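Local coordinates for alpha-1,2-mannosidase (Bacteroides thetaiotaomicron, PDB 2WW2) that hydrolyses alpha-mannosidic linkages with inversion of anomeric configuration, as a calcium-dependent member of glycoside hydrolase family 92 from a human gut symbiont, at the interface of chains A and B. Residues are numbered along the deposited sequence; one frame, centred on the assembly and turned at random. Chains: chain A/B, Alpha-1,2-mannosidase.

The interface of chains A and B. Residues chain A 572, 576; chain B 555-557, 559, 566, 570.
A:Met572 reaches from helix 565-577 of chain A into a pocket of chain B formed by the loop residues B:Asn555, B:Thr556 and B:Tyr559 together with the start of helix 566-577. Beyond CG the thioether chain is extended (chi3 -162°), which carries its terminal methyl deep among these partners. Along the way, CG lies 3.5 Å from CD2 of the B:Tyr559 ring, the two side chains running past each other in opposite directions. The methyl CE then sits 3.5 Å from CB of B:Tyr559. It also lies 3.7 Å from CG1 of B:Ile566, whose side chain it meets at a slant. On another side of the same methyl CE, CB of B:Thr556 follows at 3.8 Å. The sulfur SD passes near the backbone carbonyl of B:Asn555, with CB of B:Ala570 4.3 Å from SD as a looser wall. One helical turn on, A:Asn576 adds a polar contact: the phenol OH of B:Tyr557 donates a hydrogen bond to its amide oxygen OD1 (2.9 Å). The donor stands 43° out of the carbonyl plane, and the amide and ring planes are 35° apart. An alanine here would remove the OD1 acceptor and is likely to leave the B:Tyr557 hydroxyl without this partner in chain A, its ring less firmly fixed. In the second shell, OD1 of B:Asn555 accepts a hydrogen bond from the backbone N of B:Tyr557 (2.9 Å), which probably helps to brace the loop, while its ND2 lies over one face of the tyrosine ring, towards the rim. The patch is thus a small, mainly apolar helix-to-loop contact supplemented by the tyrosine-asparagine hydrogen bond, using the same region of sequence differently in the two copies. Because the enzyme is a monomer, the contact probably reflects crystal packing, helping to hold neighbouring copies together rather than serving mannoside hydrolysis.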
# COMPACT_ATOMS: atom_id res chain seq x y z
N MET A 572 0.78 11.11 -6.74
CA MET A 572 -0.30 10.14 -6.91
C MET A 572 -0.27 9.07 -5.82
O MET A 572 -1.31 8.69 -5.27
CB MET A 572 -0.17 9.43 -8.25
CG MET A 572 -0.64 10.20 -9.47
SD MET A 572 -0.92 9.00 -10.79
CE MET A 572 -0.92 10.02 -12.25
N ASN A 576 -3.29 7.71 -3.55
CA ASN A 576 -3.77 6.35 -3.78
C ASN A 576 -3.66 5.45 -2.54
O ASN A 576 -4.50 4.58 -2.33
CB ASN A 576 -3.06 5.72 -4.98
CG ASN A 576 -3.54 6.30 -6.30
OD1 ASN A 576 -4.67 6.78 -6.41
ND2 ASN A 576 -2.68 6.27 -7.32
N ASN B 555 -6.68 5.78 -10.73
CA ASN B 555 -7.02 7.19 -10.62
C ASN B 555 -5.79 8.06 -10.87
O ASN B 555 -4.78 7.94 -10.17
CB ASN B 555 -7.58 7.47 -9.23
CG ASN B 555 -8.17 8.86 -9.11
OD1 ASN B 555 -8.04 9.69 -10.02
ND2 ASN B 555 -8.82 9.12 -7.98
N THR B 556 -5.88 8.95 -11.86
CA THR B 556 -4.76 9.82 -12.19
C THR B 556 -5.00 11.29 -11.84
O THR B 556 -4.19 12.16 -12.19
CB THR B 556 -4.38 9.73 -13.70
OG1 THR B 556 -5.51 10.08 -14.52
CG2 THR B 556 -3.91 8.31 -14.05
N TYR B 557 -6.11 11.56 -11.15
CA TYR B 557 -6.46 12.90 -10.69
C TYR B 557 -6.36 13.92 -11.83
O TYR B 557 -6.99 13.71 -12.87
CB TYR B 557 -5.59 13.29 -9.48
CG TYR B 557 -5.66 12.21 -8.41
CD1 TYR B 557 -6.60 12.29 -7.39
CD2 TYR B 557 -4.84 11.09 -8.47
CE1 TYR B 557 -6.69 11.29 -6.43
CE2 TYR B 557 -4.92 10.09 -7.51
CZ TYR B 557 -5.85 10.19 -6.50
OH TYR B 557 -5.93 9.19 -5.55
N TYR B 559 -3.31 14.68 -13.21
CA TYR B 559 -1.97 14.47 -13.75
C TYR B 559 -1.97 14.07 -15.22
O TYR B 559 -0.93 14.05 -15.87
CB TYR B 559 -1.18 13.48 -12.88
CG TYR B 559 -1.08 13.93 -11.44
CD1 TYR B 559 -0.27 15.01 -11.08
CD2 TYR B 559 -1.81 13.30 -10.44
CE1 TYR B 559 -0.19 15.44 -9.76
CE2 TYR B 559 -1.74 13.72 -9.12
CZ TYR B 559 -0.93 14.79 -8.78
OH TYR B 559 -0.87 15.20 -7.46
N ILE B 566 0.48 8.72 -18.91
CA ILE B 566 0.75 8.67 -17.50
C ILE B 566 -0.27 7.69 -16.92
O ILE B 566 -0.11 7.16 -15.82
CB ILE B 566 0.55 10.06 -16.88
CG1 ILE B 566 0.96 10.06 -15.40
CG2 ILE B 566 -0.89 10.51 -17.06
CD1 ILE B 566 1.26 11.44 -14.85
N ALA B 570 0.45 4.68 -14.42
CA ALA B 570 -0.43 4.57 -13.28
C ALA B 570 -1.02 3.16 -13.17
O ALA B 570 -1.36 2.71 -12.07
CB ALA B 570 -1.54 5.60 -13.36